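Local coordinates for protein tyrosine phosphatase PRL-1 (Leishmania major, PDB 3S4O), which removes phosphate from phosphotyrosine in proteins and may act as a virulence factor that supports survival of the parasite inside host macrophages, at residues F25-A30 and E148-A153; W74-D77 and P81-R84; S89-L94 and V132-V137; I112-V117 and G121-L126. One frame throughout, in Å; residues are numbered along the deposited sequence.

Contact 1. Residues F25-A30 and E148-A153; sequences FLILDA and EKRKGA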
# COMPACT_ATOMS: atom_id res chain seq x y z
N PHE A 25 1.25 6.35 0.36
CA PHE A 25 0.42 5.19 0.01
C PHE A 25 -0.91 5.59 -0.62
O PHE A 25 -1.61 6.48 -0.12
CB PHE A 25 0.17 4.29 1.21
CG PHE A 25 1.42 3.67 1.74
CD1 PHE A 25 2.10 2.72 0.99
CD2 PHE A 25 1.94 4.04 2.97
CE1 PHE A 25 3.26 2.15 1.45
CE2 PHE A 25 3.11 3.47 3.45
CZ PHE A 25 3.77 2.52 2.68
N LEU A 26 -1.22 4.93 -1.72
CA LEU A 26 -2.50 5.09 -2.39
C LEU A 26 -3.29 3.81 -2.26
O LEU A 26 -2.87 2.78 -2.79
CB LEU A 26 -2.30 5.36 -3.88
CG LEU A 26 -2.20 6.80 -4.37
CD1 LEU A 26 -1.95 6.74 -5.88
CD2 LEU A 26 -3.49 7.58 -4.06
N ILE A 27 -4.41 3.87 -1.55
CA ILE A 27 -5.37 2.79 -1.54
C ILE A 27 -6.32 3.00 -2.72
O ILE A 27 -7.01 4.01 -2.81
CB ILE A 27 -6.20 2.70 -0.24
CG1 ILE A 27 -5.29 2.54 0.99
CG2 ILE A 27 -7.15 1.49 -0.32
CD1 ILE A 27 -6.00 2.76 2.30
N LEU A 28 -6.34 2.05 -3.64
CA LEU A 28 -7.04 2.19 -4.92
C LEU A 28 -8.07 1.11 -5.12
O LEU A 28 -7.97 0.04 -4.54
CB LEU A 28 -6.06 2.11 -6.10
CG LEU A 28 -4.87 3.08 -6.17
CD1 LEU A 28 -3.65 2.39 -6.85
CD2 LEU A 28 -5.25 4.35 -6.93
N ASP A 29 -9.03 1.39 -5.99
CA ASP A 29 -9.87 0.36 -6.58
C ASP A 29 -9.10 -0.41 -7.65
O ASP A 29 -8.15 0.11 -8.25
CB ASP A 29 -11.13 0.95 -7.20
CG ASP A 29 -12.21 1.25 -6.17
OD1 ASP A 29 -12.04 0.83 -5.00
OD2 ASP A 29 -13.22 1.89 -6.53
N ALA A 30 -9.51 -1.64 -7.87
CA ALA A 30 -9.00 -2.45 -8.96
C ALA A 30 -9.47 -1.85 -10.28
O ALA A 30 -10.58 -1.30 -10.35
CB ALA A 30 -9.48 -3.89 -8.84
N GLU A 148 -10.47 7.35 8.95
CA GLU A 148 -10.79 8.76 8.67
C GLU A 148 -11.10 8.91 7.19
O GLU A 148 -12.14 9.45 6.79
CB GLU A 148 -9.61 9.69 8.97
CG GLU A 148 -9.57 10.34 10.36
CD GLU A 148 -8.22 10.99 10.67
OE1 GLU A 148 -7.75 11.76 9.80
OE2 GLU A 148 -7.64 10.75 11.77
N LYS A 149 -10.17 8.41 6.39
CA LYS A 149 -10.21 8.60 4.94
C LYS A 149 -11.04 7.54 4.23
O LYS A 149 -11.59 7.79 3.17
CB LYS A 149 -8.78 8.63 4.39
CG LYS A 149 -7.84 9.57 5.15
CD LYS A 149 -6.82 10.24 4.24
CE LYS A 149 -7.36 11.49 3.56
NZ LYS A 149 -6.28 12.44 3.18
N ARG A 150 -11.13 6.36 4.84
CA ARG A 150 -11.86 5.22 4.28
C ARG A 150 -12.77 4.59 5.33
O ARG A 150 -12.34 3.74 6.12
CB ARG A 150 -10.85 4.20 3.73
CG ARG A 150 -11.29 3.41 2.50
CD ARG A 150 -10.36 3.72 1.35
NE ARG A 150 -10.61 2.86 0.19
CZ ARG A 150 -10.48 3.23 -1.08
NH1 ARG A 150 -10.09 4.46 -1.41
NH2 ARG A 150 -10.75 2.35 -2.04
N LYS A 151 -14.04 4.98 5.34
CA LYS A 151 -14.97 4.49 6.37
C LYS A 151 -15.21 2.99 6.23
O LYS A 151 -15.32 2.45 5.11
CB LYS A 151 -16.29 5.29 6.42
CG LYS A 151 -16.23 6.61 7.29
CD LYS A 151 -17.36 6.73 8.33
CE LYS A 151 -17.08 7.86 9.33
NZ LYS A 151 -18.16 8.07 10.33
N GLY A 152 -15.25 2.31 7.37
CA GLY A 152 -15.50 0.87 7.40
C GLY A 152 -14.31 -0.02 7.10
O GLY A 152 -14.46 -1.24 7.01
N ALA A 153 -13.12 0.56 6.94
CA ALA A 153 -11.92 -0.25 6.69
C ALA A 153 -11.54 -1.16 7.86
O ALA A 153 -11.67 -0.75 9.02
CB ALA A 153 -10.75 0.65 6.32
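Ile-27 of strand 21-28, in the central sheet, and Asp-29, a little further along the chain, meet Arg-150, which follows the last turn of helix 139-149. Arg-150 carries the whole contact from its side. CG2 of Ile-27 lies over one face of the guanidinium, 3.8 Å from Arg-150 NE and off toward the rim of the group. In Ile-27, chi1 of -58° places CG1 beside the backbone N and leaves CG2 anti to that N, and CG2 does the touching. The two side chains run past each other in opposite directions.

In this phosphatase domain the helix ends here and the chain enters a type II turn from Arg-150 to Ala-153. The arginine chain bends at chi2 (118°) and reaches back to the sheet. Its NH2 forms a long salt bridge with Asp-29, 3.6 Å from OD1. The carboxylate oxygen sits at the edge of the guanidinium, near its plane, but the two planes are 79° apart. The pair is therefore not a flat, two-pronged one.

The other nitrogens are held from outside the two segments. NH1 is hydrogen-bonded to Thr-8 OG1 on the neighbouring strand. NE makes a weak hydrogen bond to the backbone oxygen of Gly-119, a residue inferred to bind substrate.

Contact 2. Residues W74-D77 and P81-R84; sequences WPFD and PPTR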
# COMPACT_ATOMS: atom_id res chain seq x y z
N TRP A 74 0.54 -10.35 -4.90
CA TRP A 74 0.64 -11.07 -3.63
C TRP A 74 -0.73 -11.35 -3.03
O TRP A 74 -1.11 -10.72 -2.06
CB TRP A 74 1.46 -10.26 -2.62
CG TRP A 74 2.81 -9.85 -3.09
CD1 TRP A 74 3.58 -10.47 -4.02
CD2 TRP A 74 3.56 -8.72 -2.64
NE1 TRP A 74 4.76 -9.79 -4.18
CE2 TRP A 74 4.77 -8.72 -3.34
CE3 TRP A 74 3.30 -7.71 -1.71
CZ2 TRP A 74 5.74 -7.75 -3.14
CZ3 TRP A 74 4.26 -6.75 -1.52
CH2 TRP A 74 5.47 -6.76 -2.23
N PRO A 75 -1.49 -12.27 -3.60
CA PRO A 75 -2.84 -12.51 -3.08
C PRO A 75 -2.87 -13.10 -1.68
O PRO A 75 -2.05 -13.96 -1.34
CB PRO A 75 -3.41 -13.53 -4.08
CG PRO A 75 -2.23 -14.30 -4.54
CD PRO A 75 -1.09 -13.30 -4.57
N PHE A 76 -3.81 -12.63 -0.87
CA PHE A 76 -4.22 -13.35 0.34
C PHE A 76 -5.75 -13.28 0.50
O PHE A 76 -6.43 -12.52 -0.20
CB PHE A 76 -3.44 -12.91 1.60
CG PHE A 76 -3.54 -11.43 1.95
CD1 PHE A 76 -2.81 -10.46 1.27
CD2 PHE A 76 -4.31 -11.03 3.03
CE1 PHE A 76 -2.89 -9.12 1.64
CE2 PHE A 76 -4.39 -9.71 3.40
CZ PHE A 76 -3.69 -8.74 2.71
N ASP A 77 -6.28 -14.11 1.39
CA ASP A 77 -7.73 -14.37 1.46
C ASP A 77 -8.53 -13.18 1.98
O ASP A 77 -8.09 -12.46 2.87
CB ASP A 77 -8.05 -15.55 2.38
CG ASP A 77 -7.26 -16.81 2.04
OD1 ASP A 77 -6.80 -16.95 0.88
OD2 ASP A 77 -7.13 -17.67 2.96
N PRO A 81 -5.85 -11.52 7.65
CA PRO A 81 -4.64 -10.73 7.74
C PRO A 81 -3.64 -11.18 6.68
O PRO A 81 -3.82 -12.27 6.13
CB PRO A 81 -4.09 -11.05 9.13
CG PRO A 81 -5.09 -11.90 9.81
CD PRO A 81 -5.96 -12.49 8.77
N PRO A 82 -2.62 -10.38 6.37
CA PRO A 82 -1.57 -10.85 5.48
C PRO A 82 -0.96 -12.14 6.00
O PRO A 82 -0.72 -12.28 7.19
CB PRO A 82 -0.51 -9.74 5.55
CG PRO A 82 -1.15 -8.62 6.20
CD PRO A 82 -2.19 -9.18 7.10
N THR A 83 -0.75 -13.09 5.10
CA THR A 83 0.11 -14.21 5.43
C THR A 83 1.53 -13.72 5.76
O THR A 83 1.91 -12.57 5.49
CB THR A 83 0.19 -15.23 4.28
OG1 THR A 83 0.81 -14.61 3.15
CG2 THR A 83 -1.18 -15.72 3.88
N ARG A 84 2.30 -14.59 6.39
CA ARG A 84 3.70 -14.28 6.68
C ARG A 84 4.52 -14.01 5.41
O ARG A 84 5.38 -13.13 5.41
CB ARG A 84 4.33 -15.42 7.49
CG ARG A 84 5.69 -15.13 8.14
CD ARG A 84 5.75 -13.80 8.90
NE ARG A 84 5.23 -13.89 10.27
CZ ARG A 84 5.46 -12.98 11.23
NH1 ARG A 84 6.21 -11.90 10.99
NH2 ARG A 84 4.94 -13.16 12.44
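The Phe-76 ring has the backbone of Pro-82 over one face. CA of Pro-82 makes a CH-pi contact, 3.8 Å from the ring centroid and 19° off the ring normal. It stands offset toward the rim. At the edge, in the ring plane, lies the backbone oxygen of Trp-74 from the same segment. The oxygen of Pro-81 approaches obliquely, 3.4 Å from Phe-76 CD2.

The ring meets mainly the peptide between Pro-81 and Pro-82. Phe-76 CE2 is 3.5 Å from Pro-82 N. The Pro-82 side chain adds a looser apolar contact, with Pro-82 CG 4.3 Å from Phe-76 CZ. Phe-76 has CG between its backbone N and carbonyl carbon (chi1 58°), and this turns the ring toward 81-84. Thr-83 completes the contact at the margin, its CG2 4.3 Å from Phe-76 CB.

Both segments belong to the loop that carries Asp-78, the inferred proton donor. Such a general-acid loop is a standard part of this phosphatase family. The backbone oxygen of Phe-76 accepts a hydrogen bond from Arg-122 NH1, so the loop is tied to the phosphate-binding site.

Thr-83 is the N-cap of helix 84-103, and its OG1 bonds Val-86 N. Pro-82 packs on Ile-125 and Leu-126 of helix 122-133 and, with Pro-81, on Trp-161 of helix 156-164. The loop itself leaves strand 70-73.

Contact 3. Residues S89-L94 and V132-V137; sequences SWLKLL and VEYGNV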
# COMPACT_ATOMS: atom_id res chain seq x y z
N SER A 89 7.36 -9.99 2.18
CA SER A 89 7.59 -9.42 0.85
C SER A 89 7.35 -7.91 0.85
O SER A 89 8.04 -7.16 0.18
CB SER A 89 6.69 -10.09 -0.19
OG SER A 89 7.21 -11.35 -0.60
N TRP A 90 6.34 -7.50 1.62
CA TRP A 90 5.94 -6.10 1.78
C TRP A 90 7.02 -5.32 2.48
O TRP A 90 7.44 -4.27 2.00
CB TRP A 90 4.63 -6.03 2.57
CG TRP A 90 3.98 -4.69 2.85
CD1 TRP A 90 3.52 -4.26 4.06
CD2 TRP A 90 3.60 -3.66 1.91
NE1 TRP A 90 2.94 -3.02 3.95
CE2 TRP A 90 2.98 -2.64 2.63
CE3 TRP A 90 3.75 -3.51 0.54
CZ2 TRP A 90 2.49 -1.48 2.02
CZ3 TRP A 90 3.28 -2.34 -0.06
CH2 TRP A 90 2.66 -1.35 0.68
N LEU A 91 7.50 -5.85 3.60
CA LEU A 91 8.56 -5.20 4.35
C LEU A 91 9.86 -5.16 3.53
O LEU A 91 10.61 -4.18 3.59
CB LEU A 91 8.82 -5.89 5.70
CG LEU A 91 7.71 -5.94 6.75
CD1 LEU A 91 8.12 -6.90 7.90
CD2 LEU A 91 7.38 -4.57 7.28
N LYS A 92 10.11 -6.21 2.76
CA LYS A 92 11.31 -6.26 1.91
C LYS A 92 11.29 -5.12 0.89
O LYS A 92 12.29 -4.42 0.70
CB LYS A 92 11.45 -7.60 1.18
CG LYS A 92 12.66 -7.67 0.22
CD LYS A 92 13.99 -7.71 0.97
CE LYS A 92 15.18 -7.90 0.05
NZ LYS A 92 16.35 -8.51 0.74
N LEU A 93 10.14 -4.95 0.24
CA LEU A 93 9.92 -3.88 -0.73
C LEU A 93 10.09 -2.49 -0.09
O LEU A 93 10.73 -1.61 -0.65
CB LEU A 93 8.52 -3.99 -1.34
CG LEU A 93 8.01 -2.85 -2.22
CD1 LEU A 93 8.81 -2.72 -3.52
CD2 LEU A 93 6.54 -3.03 -2.53
N LEU A 94 9.52 -2.31 1.08
CA LEU A 94 9.57 -1.02 1.76
C LEU A 94 10.96 -0.70 2.30
O LEU A 94 11.41 0.44 2.24
CB LEU A 94 8.51 -0.97 2.88
CG LEU A 94 7.05 -1.04 2.38
CD1 LEU A 94 6.04 -0.78 3.51
CD2 LEU A 94 6.78 -0.10 1.22
N VAL A 132 2.70 1.34 11.17
CA VAL A 132 3.18 0.82 12.44
C VAL A 132 4.69 0.55 12.37
O VAL A 132 5.44 0.97 13.25
CB VAL A 132 2.47 -0.46 12.85
CG1 VAL A 132 3.17 -1.09 14.05
CG2 VAL A 132 1.01 -0.17 13.19
N GLU A 133 5.13 -0.11 11.31
CA GLU A 133 6.52 -0.55 11.19
C GLU A 133 7.49 0.62 10.95
O GLU A 133 8.54 0.67 11.57
CB GLU A 133 6.66 -1.59 10.08
CG GLU A 133 8.05 -2.20 9.92
CD GLU A 133 8.66 -2.66 11.22
OE1 GLU A 133 7.94 -3.30 12.02
OE2 GLU A 133 9.87 -2.37 11.42
N TYR A 134 7.12 1.53 10.06
CA TYR A 134 8.03 2.62 9.62
C TYR A 134 7.66 3.98 10.20
O TYR A 134 8.53 4.78 10.52
CB TYR A 134 8.10 2.70 8.09
CG TYR A 134 8.56 1.40 7.46
CD1 TYR A 134 9.91 1.03 7.48
CD2 TYR A 134 7.65 0.52 6.88
CE1 TYR A 134 10.33 -0.17 6.93
CE2 TYR A 134 8.06 -0.67 6.33
CZ TYR A 134 9.40 -1.01 6.36
OH TYR A 134 9.79 -2.22 5.80
N GLY A 135 6.37 4.23 10.35
CA GLY A 135 5.89 5.47 10.96
C GLY A 135 5.91 5.45 12.47
O GLY A 135 5.78 6.49 13.11
N ASN A 136 6.10 4.26 13.04
CA ASN A 136 6.05 4.02 14.50
C ASN A 136 4.76 4.51 15.14
O ASN A 136 4.73 4.90 16.30
CB ASN A 136 7.29 4.60 15.20
CG ASN A 136 8.54 3.73 15.00
OD1 ASN A 136 8.44 2.57 14.59
ND2 ASN A 136 9.71 4.29 15.28
N VAL A 137 3.68 4.46 14.36
CA VAL A 137 2.35 4.78 14.83
C VAL A 137 1.76 3.55 15.51
O VAL A 137 1.94 2.42 15.03
CB VAL A 137 1.43 5.19 13.64
CG1 VAL A 137 0.02 5.53 14.13
CG2 VAL A 137 2.03 6.38 12.88
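Tyr-134 sets CG anti to its carbonyl carbon (chi1 -58°), which sends the ring from the end of helix 122-133 to the side of helix 84-103. Leu-94 holds CG in the same way (chi1 -65°), and its CD1 meets the ring at Tyr-134 CE2, 3.5 Å away. The methyl comes in obliquely. CB of Leu-94 is also close, 3.4 Å from Tyr-134 OH.

Leu-91, one turn earlier, meets the ring with CD2, 4.1 Å from Tyr-134 CE2. The same methyl touches Glu-133, with Leu-91 CD2 3.6 Å from Glu-133 CG. These two side chains cross at about a right angle. Within its own segment, Glu-133 CG also lies over the centre of one face of the Tyr-134 ring, 3.9 Å above its plane. Glu-133 CG thus touches both the leucine methyl and the tyrosine ring.

The contact joins two helices on one side of the central sheet of the phosphatase fold. Helix 122-133 begins at the phosphate-binding loop, but this end of it lies away from the annotated sites. On the inner side, Leu-94 also packs on Ala-130 of that helix and on Ile-112 of strand 111-115.

The polar ends are bonded outside the two segments. Tyr-134 OH pairs with Asp-95 OD1, just past Leu-94. It also lies 3.1 Å from the backbone oxygen of Leu-91. Glu-133 OE1 is hydrogen-bonded to Tyr-165 OH, and OE2 makes a salt bridge with Arg-167 NE.

Contact 4. Residues I112-V117 and G121-L126; sequences IGVHCV and GRAPIL. With THJ (thiosulfate), chain C.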
# COMPACT_ATOMS: atom_id res chain seq x y z
N ILE A 112 3.29 4.45 -3.58
CA ILE A 112 3.11 3.02 -3.70
C ILE A 112 1.63 2.75 -3.65
O ILE A 112 0.95 3.13 -2.70
CB ILE A 112 3.85 2.27 -2.58
CG1 ILE A 112 5.37 2.44 -2.77
CG2 ILE A 112 3.45 0.77 -2.54
CD1 ILE A 112 6.13 2.44 -1.49
N GLY A 113 1.12 2.13 -4.71
CA GLY A 113 -0.30 1.83 -4.82
C GLY A 113 -0.63 0.43 -4.36
O GLY A 113 0.17 -0.49 -4.51
N VAL A 114 -1.82 0.28 -3.78
CA VAL A 114 -2.32 -1.00 -3.32
C VAL A 114 -3.82 -1.13 -3.61
O VAL A 114 -4.60 -0.28 -3.23
CB VAL A 114 -2.09 -1.22 -1.80
CG1 VAL A 114 -2.35 -2.67 -1.44
CG2 VAL A 114 -0.68 -0.84 -1.40
N HIS A 115 -4.20 -2.20 -4.30
CA HIS A 115 -5.61 -2.47 -4.56
C HIS A 115 -6.01 -3.91 -4.32
O HIS A 115 -5.19 -4.82 -4.36
CB HIS A 115 -6.03 -2.02 -5.98
CG HIS A 115 -5.56 -2.92 -7.08
ND1 HIS A 115 -6.16 -4.13 -7.36
CD2 HIS A 115 -4.57 -2.78 -7.99
CE1 HIS A 115 -5.55 -4.70 -8.38
NE2 HIS A 115 -4.58 -3.90 -8.78
N CYS A 116 -7.29 -4.10 -4.03
CA CYS A 116 -7.89 -5.42 -4.06
C CYS A 116 -9.19 -5.30 -4.88
O CYS A 116 -9.14 -5.24 -6.10
CB CYS A 116 -8.09 -5.95 -2.65
SG CYS A 116 -8.28 -7.76 -2.45
N VAL A 117 -10.34 -5.28 -4.21
CA VAL A 117 -11.60 -4.86 -4.82
C VAL A 117 -12.19 -3.66 -4.07
O VAL A 117 -12.09 -2.54 -4.55
CB VAL A 117 -12.64 -6.00 -4.88
CG1 VAL A 117 -13.72 -5.67 -5.91
CG2 VAL A 117 -11.99 -7.33 -5.20
N GLY A 121 -10.44 -3.90 3.35
CA GLY A 121 -9.86 -4.94 4.18
C GLY A 121 -8.39 -5.14 3.92
O GLY A 121 -7.55 -4.63 4.65
N ARG A 122 -8.11 -5.85 2.83
CA ARG A 122 -6.78 -6.37 2.57
C ARG A 122 -5.79 -5.26 2.21
O ARG A 122 -4.67 -5.21 2.73
CB ARG A 122 -6.86 -7.39 1.45
CG ARG A 122 -7.51 -8.66 1.86
CD ARG A 122 -7.62 -9.60 0.66
NE ARG A 122 -8.87 -9.36 -0.03
CZ ARG A 122 -9.39 -10.14 -0.96
NH1 ARG A 122 -8.77 -11.25 -1.36
NH2 ARG A 122 -10.55 -9.81 -1.52
N ALA A 123 -6.21 -4.37 1.31
CA ALA A 123 -5.40 -3.22 0.93
C ALA A 123 -5.04 -2.33 2.12
O ALA A 123 -3.86 -2.10 2.36
CB ALA A 123 -6.06 -2.41 -0.19
N PRO A 124 -6.03 -1.87 2.89
CA PRO A 124 -5.75 -1.00 4.03
C PRO A 124 -4.90 -1.62 5.12
O PRO A 124 -4.17 -0.89 5.80
CB PRO A 124 -7.14 -0.71 4.62
CG PRO A 124 -8.06 -0.91 3.54
CD PRO A 124 -7.48 -1.94 2.62
N ILE A 125 -4.99 -2.93 5.32
CA ILE A 125 -4.23 -3.49 6.43
C ILE A 125 -2.74 -3.52 6.14
O ILE A 125 -1.96 -3.39 7.06
CB ILE A 125 -4.76 -4.84 6.95
CG1 ILE A 125 -4.49 -4.88 8.47
CG2 ILE A 125 -4.15 -6.02 6.20
CD1 ILE A 125 -4.80 -6.14 9.13
N LEU A 126 -2.35 -3.62 4.87
CA LEU A 126 -0.93 -3.49 4.48
C LEU A 126 -0.43 -2.09 4.76
O LEU A 126 0.71 -1.89 5.22
CB LEU A 126 -0.72 -3.79 3.00
CG LEU A 126 -0.52 -5.27 2.62
CD1 LEU A 126 0.20 -5.32 1.28
CD2 LEU A 126 0.25 -6.08 3.67
S1 THJ C . -10.63 -5.64 0.19
O1 THJ C . -10.07 -6.98 0.50
O2 THJ C . -11.42 -5.17 1.35
O3 THJ C . -11.53 -5.74 -0.98
S2 THJ C . -9.18 -4.40 -0.18
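Cys-116 and Arg-122 are the cysteine and arginine of the P-loop, the CX5R signature of protein tyrosine phosphatases, which joins strand 111-115 to helix 122-133. Here the loop holds a thiosulfate. Behind it, the strand packs directly on the first turn of the helix. CG1 of Val-114 lies 3.9 Å from Ala-123 CB.

The anion sits at the N-terminal end of the helix, where Gly-121 is the N-cap residue. O1 of the thiosulfate accepts a nearly straight bond from Arg-122 NE (2.7 Å, 172°), although the placing of NE is less sure. O1 is at the edge of the guanidinium, in its plane. A bend at chi3 (-89°) curls the arginine round this oxygen. The backbone N of Arg-122 adds a weak bond to O1, at 3.2 Å. Val-117 N gives another weak one to O3, and Ala-118 N also bonds the anion. The sulfur S2 lies 3.3 Å from Ala-123 N.

Cys-116, the predicted phosphocysteine nucleophile, is known from experiment to form a disulfide with Cys-55, whose side chain it touches here.

Backbone N-H groups, the arginine and the helix N terminus would be expected to present positive polarity to the anion. This is consistent with thiosulfate taking the place of the substrate phosphate.

From the N terminus, contact 1 opens on strand 21-28 and closes last, after helix 139-149. Its long loop encloses the other three contacts. Contact 2 closes a short loop between strand 70-73 and helix 84-103. Contact 3 then opens on helix 84-103 and closes at the end of helix 122-133, with contact 4 nested inside it. Contacts 2 and 3 are in series, and no loops cross. Contacts 1 and 4 share the sheet through the neighbouring strands 21-28 and 111-115. Contacts 3 and 4 share helix 122-133, and Trp-90 NE1 bonds the Leu-126 oxygen between them. Trp-74 packs on helix 84-103, joining contact 2 to contact 3.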